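Local structure of fanconi-associated nuclease 1 homolog (5Y7Q) at residues A[40-48]-A[78-89]. The protein belongs to the FAN1 family of DNA-binding nucleases and, in this complex, grips the DNA backbone partly through its helix-turn-helix region. Sequence-based numbering, arbitrary orientation.
With nucleotides of chain B.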
loop_
_atom_site.group_PDB
_atom_site.type_symbol
_atom_site.label_atom_id
_atom_site.label_comp_id
_atom_site.label_asym_id
_atom_site.label_seq_id
_atom_site.Cartn_x
_atom_site.Cartn_y
_atom_site.Cartn_z
ATOM N N PRO A 40 -15.783 22.795 17.801
ATOM C CA PRO A 40 -16.299 22.807 16.420
ATOM C C PRO A 40 -15.252 23.102 15.363
ATOM O O PRO A 40 -15.487 22.817 14.177
ATOM C CB PRO A 40 -17.375 23.899 16.456
ATOM C CG PRO A 40 -17.065 24.701 17.672
ATOM C CD PRO A 40 -16.447 23.773 18.663
ATOM N N PHE A 41 -14.108 23.665 15.747
ATOM C CA PHE A 41 -13.018 23.977 14.829
ATOM C C PHE A 41 -11.903 22.922 14.799
ATOM O O PHE A 41 -10.801 23.232 14.339
ATOM C CB PHE A 41 -12.464 25.367 15.119
ATOM C CG PHE A 41 -13.334 26.469 14.576
ATOM C CD1 PHE A 41 -13.492 26.627 13.199
ATOM C CD2 PHE A 41 -14.015 27.332 15.437
ATOM C CE1 PHE A 41 -14.317 27.633 12.688
ATOM C CE2 PHE A 41 -14.832 28.344 14.934
ATOM C CZ PHE A 41 -14.985 28.500 13.561
ATOM N N TYR A 42 -12.141 21.713 15.329
ATOM C CA TYR A 42 -11.105 20.687 15.483
ATOM C C TYR A 42 -10.201 20.572 14.254
ATOM O O TYR A 42 -8.970 20.495 14.381
ATOM C CB TYR A 42 -11.754 19.317 15.780
ATOM C CG TYR A 42 -12.525 18.726 14.617
ATOM C CD1 TYR A 42 -13.856 19.064 14.389
ATOM C CD2 TYR A 42 -11.910 17.872 13.715
ATOM C CE1 TYR A 42 -14.548 18.551 13.300
ATOM C CE2 TYR A 42 -12.587 17.351 12.633
ATOM C CZ TYR A 42 -13.902 17.689 12.429
ATOM O OH TYR A 42 -14.567 17.167 11.341
ATOM N N TYR A 43 -10.802 20.610 13.059
ATOM C CA TYR A 43 -10.049 20.435 11.820
ATOM C C TYR A 43 -9.101 21.608 11.572
ATOM O O TYR A 43 -7.935 21.404 11.208
ATOM C CB TYR A 43 -11.023 20.265 10.650
ATOM C CG TYR A 43 -11.988 21.442 10.454
ATOM C CD1 TYR A 43 -13.137 21.563 11.236
ATOM C CD2 TYR A 43 -11.744 22.427 9.491
ATOM C CE1 TYR A 43 -14.016 22.629 11.080
ATOM C CE2 TYR A 43 -12.629 23.481 9.310
ATOM C CZ TYR A 43 -13.763 23.586 10.111
ATOM O OH TYR A 43 -14.647 24.644 9.955
ATOM N N LEU A 44 -9.581 22.844 11.767
ATOM C CA LEU A 44 -8.713 24.010 11.620
ATOM C C LEU A 44 -7.540 23.954 12.598
ATOM O O LEU A 44 -6.388 24.169 12.203
ATOM C CB LEU A 44 -9.521 25.287 11.812
ATOM C CG LEU A 44 -8.754 26.597 11.861
ATOM C CD1 LEU A 44 -8.069 26.823 10.546
ATOM C CD2 LEU A 44 -9.737 27.694 12.139
ATOM N N HIS A 45 -7.821 23.654 13.879
ATOM C CA HIS A 45 -6.773 23.416 14.877
ATOM C C HIS A 45 -5.714 22.435 14.368
ATOM O O HIS A 45 -4.503 22.682 14.492
ATOM C CB HIS A 45 -7.382 22.876 16.168
ATOM C CG HIS A 45 -8.294 23.829 16.865
ATOM N ND1 HIS A 45 -8.302 25.183 16.606
ATOM C CD2 HIS A 45 -9.221 23.626 17.833
ATOM C CE1 HIS A 45 -9.199 25.772 17.377
ATOM N NE2 HIS A 45 -9.772 24.850 18.130
ATOM N N ASN A 46 -6.151 21.306 13.799
ATOM C CA ASN A 46 -5.175 20.352 13.283
ATOM C C ASN A 46 -4.338 20.978 12.167
ATOM O O ASN A 46 -3.110 20.802 12.116
ATOM C CB ASN A 46 -5.875 19.068 12.800
ATOM C CG ASN A 46 -6.691 18.370 13.904
ATOM O OD1 ASN A 46 -6.461 18.586 15.102
ATOM N ND2 ASN A 46 -7.651 17.528 13.492
ATOM N N PHE A 47 -4.981 21.737 11.280
ATOM C CA PHE A 47 -4.262 22.343 10.160
ATOM C C PHE A 47 -3.204 23.348 10.630
ATOM O O PHE A 47 -2.069 23.350 10.122
ATOM C CB PHE A 47 -5.263 23.014 9.224
ATOM C CG PHE A 47 -4.689 23.394 7.900
ATOM C CD1 PHE A 47 -4.726 22.512 6.837
ATOM C CD2 PHE A 47 -4.104 24.622 7.714
ATOM C CE1 PHE A 47 -4.190 22.859 5.614
ATOM C CE2 PHE A 47 -3.576 24.965 6.494
ATOM C CZ PHE A 47 -3.619 24.082 5.444
ATOM N N ARG A 48 -3.563 24.227 11.581
ATOM C CA ARG A 48 -2.571 25.105 12.206
ATOM C C ARG A 48 -1.426 24.297 12.829
ATOM O O ARG A 48 -0.249 24.677 12.713
ATOM C CB ARG A 48 -3.235 26.011 13.259
ATOM C CG ARG A 48 -4.512 26.714 12.799
ATOM C CD ARG A 48 -4.702 28.068 13.404
ATOM N NE ARG A 48 -5.623 28.113 14.543
ATOM C CZ ARG A 48 -6.749 28.833 14.573
ATOM N NH1 ARG A 48 -7.101 29.543 13.514
ATOM N NH2 ARG A 48 -7.528 28.844 15.652
ATOM N N GLU A 78 -10.649 33.867 11.474
ATOM C CA GLU A 78 -10.847 32.450 11.762
ATOM C C GLU A 78 -11.765 31.792 10.740
ATOM O O GLU A 78 -11.458 30.711 10.227
ATOM C CB GLU A 78 -11.406 32.268 13.173
ATOM C CG GLU A 78 -11.101 30.898 13.799
ATOM C CD GLU A 78 -11.233 30.908 15.321
ATOM O OE1 GLU A 78 -12.254 31.427 15.830
ATOM O OE2 GLU A 78 -10.307 30.412 16.006
ATOM N N ALA A 79 -12.883 32.443 10.405
ATOM C CA ALA A 79 -13.855 31.810 9.517
ATOM C C ALA A 79 -13.277 31.563 8.125
ATOM O O ALA A 79 -13.602 30.557 7.480
ATOM C CB ALA A 79 -15.121 32.652 9.429
ATOM N N SER A 80 -12.416 32.455 7.643
ATOM C CA SER A 80 -11.825 32.214 6.335
ATOM C C SER A 80 -10.794 31.098 6.393
ATOM O O SER A 80 -10.723 30.264 5.475
ATOM C CB SER A 80 -11.208 33.490 5.793
ATOM O OG SER A 80 -12.099 34.557 6.006
ATOM N N GLN A 81 -9.984 31.059 7.456
ATOM C CA GLN A 81 -9.148 29.880 7.682
ATOM C C GLN A 81 -9.980 28.595 7.622
ATOM O O GLN A 81 -9.662 27.663 6.869
ATOM C CB GLN A 81 -8.435 29.991 9.033
ATOM C CG GLN A 81 -7.303 30.992 9.090
ATOM C CD GLN A 81 -6.616 31.004 10.445
ATOM O OE1 GLN A 81 -7.269 30.882 11.469
ATOM N NE2 GLN A 81 -5.296 31.160 10.455
ATOM N N ALA A 82 -11.084 28.561 8.383
ATOM C CA ALA A 82 -11.920 27.364 8.481
ATOM C C ALA A 82 -12.479 26.975 7.128
ATOM O O ALA A 82 -12.452 25.799 6.744
ATOM C CB ALA A 82 -13.062 27.594 9.465
ATOM N N LEU A 83 -12.990 27.960 6.386
ATOM C CA LEU A 83 -13.529 27.678 5.065
ATOM C C LEU A 83 -12.467 27.070 4.180
ATOM O O LEU A 83 -12.720 26.074 3.484
ATOM C CB LEU A 83 -14.080 28.940 4.432
ATOM C CG LEU A 83 -14.666 28.609 3.069
ATOM C CD1 LEU A 83 -15.780 27.580 3.266
ATOM C CD2 LEU A 83 -15.175 29.888 2.383
ATOM N N LEU A 84 -11.258 27.632 4.226
ATOM C CA LEU A 84 -10.176 27.081 3.426
ATOM C C LEU A 84 -9.985 25.609 3.728
ATOM O O LEU A 84 -10.015 24.756 2.826
ATOM C CB LEU A 84 -8.877 27.825 3.689
ATOM C CG LEU A 84 -7.860 27.476 2.610
ATOM C CD1 LEU A 84 -8.525 27.671 1.255
ATOM C CD2 LEU A 84 -6.640 28.364 2.729
ATOM N N VAL A 85 -9.804 25.291 5.006
ATOM C CA VAL A 85 -9.467 23.918 5.342
ATOM C C VAL A 85 -10.583 22.986 4.898
ATOM O O VAL A 85 -10.327 21.894 4.348
ATOM C CB VAL A 85 -9.161 23.822 6.840
ATOM C CG1 VAL A 85 -8.979 22.409 7.239
ATOM C CG2 VAL A 85 -7.889 24.609 7.125
ATOM N N ARG A 86 -11.837 23.435 5.043
ATOM C CA ARG A 86 -12.948 22.646 4.523
ATOM C C ARG A 86 -12.787 22.359 3.032
ATOM O O ARG A 86 -12.960 21.220 2.599
ATOM C CB ARG A 86 -14.267 23.345 4.792
ATOM C CG ARG A 86 -14.607 23.413 6.230
ATOM C CD ARG A 86 -14.695 22.064 6.852
ATOM N NE ARG A 86 -15.499 22.179 8.056
ATOM C CZ ARG A 86 -15.975 21.159 8.767
ATOM N NH1 ARG A 86 -15.722 19.919 8.390
ATOM N NH2 ARG A 86 -16.727 21.396 9.846
ATOM N N MET A 87 -12.454 23.372 2.221
ATOM C CA MET A 87 -12.319 23.085 0.791
ATOM C C MET A 87 -11.158 22.124 0.517
ATOM O O MET A 87 -11.272 21.225 -0.331
ATOM C CB MET A 87 -12.143 24.386 0.003
ATOM C CG MET A 87 -13.290 25.397 0.219
ATOM S SD MET A 87 -12.986 27.045 -0.385
ATOM C CE MET A 87 -12.832 26.691 -2.106
ATOM N N VAL A 88 -10.054 22.281 1.248
ATOM C CA VAL A 88 -8.868 21.465 1.021
ATOM C C VAL A 88 -9.149 20.007 1.330
ATOM O O VAL A 88 -8.685 19.112 0.624
ATOM C CB VAL A 88 -7.701 22.003 1.865
ATOM C CG1 VAL A 88 -6.487 21.101 1.747
ATOM C CG2 VAL A 88 -7.365 23.459 1.472
ATOM N N MET A 89 -9.918 19.737 2.377
ATOM C CA MET A 89 -10.144 18.350 2.769
ATOM C C MET A 89 -11.241 17.665 1.976
ATOM O O MET A 89 -11.444 16.456 2.158
ATOM C CB MET A 89 -10.486 18.269 4.252
ATOM C CG MET A 89 -9.338 18.679 5.119
ATOM S SD MET A 89 -9.741 18.647 6.857
ATOM C CE MET A 89 -11.502 19.119 6.804
ATOM P P DG B 10 -18.000 17.825 11.428
ATOM O OP1 DG B 10 -19.022 18.714 12.021
ATOM O OP2 DG B 10 -16.823 18.333 10.707
ATOM O "O5'" DG B 10 -17.555 16.882 12.626
ATOM C "C5'" DG B 10 -18.555 16.197 13.363
ATOM C "C4'" DG B 10 -17.963 15.011 14.055
ATOM O "O4'" DG B 10 -17.609 14.029 13.062
ATOM C "C3'" DG B 10 -16.690 15.328 14.832
ATOM O "O3'" DG B 10 -16.863 15.020 16.195
ATOM C "C2'" DG B 10 -15.609 14.452 14.201
ATOM C "C1'" DG B 10 -16.399 13.420 13.418
ATOM N N9 DG B 10 -15.711 13.026 12.211
ATOM C C8 DG B 10 -15.060 13.850 11.323
ATOM N N7 DG B 10 -14.517 13.214 10.325
ATOM C C5 DG B 10 -14.819 11.879 10.576
ATOM C C6 DG B 10 -14.493 10.711 9.842
ATOM O O6 DG B 10 -13.842 10.623 8.782
ATOM N N1 DG B 10 -14.995 9.559 10.463
ATOM C C2 DG B 10 -15.718 9.546 11.647
ATOM N N2 DG B 10 -16.126 8.353 12.095
ATOM N N3 DG B 10 -16.030 10.628 12.333
ATOM C C4 DG B 10 -15.548 11.754 11.744
#
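The guanidinium of R86 lies over one face of the Y43 ring in a cation-pi contact, with CZ 3.7 Å from the ring centroid and the two planes 36° apart, while A82 O and V85 meet the ring at its edge. Y43 reaches this place because its CG stands between the backbone N and the carbonyl carbon (chi1 59°), which lets the ring enter as a knob among A82, V85, R86 and M89. F47 receives V85 CG2 over one face, 3.9 Å from the centroid, and F41 meets A82 CB at its edge. Beside Y43, L44 forms a second knob, pressing CD1 against Q81 CB at 3.5 Å. The segments 42-48 and 78-89 cross at 87°, within the FAN1 helix-turn-helix region. At one end, R48 NH2 hydrogen-bonds to the anti lone pair of E78 OE2, 3.2 Å away and nearly straight, as part of a salt bridge. Toward the phosphate, Y42 OH and both terminal nitrogens of R86 converge on OP2 of DG10 of chain B, with Y42 OH at 2.6 Å and R86 NH1 at 3.0 Å. E104 takes a salt bridge from R86 and a hydrogen bond from Y43. Y42 of one helix and R86 of the other thus supply three donors to a single phosphate oxygen; the face of Y43 and the carboxylate of E104 are consistent with R86 being held in position, and its charge probably offsets that of the DNA backbone.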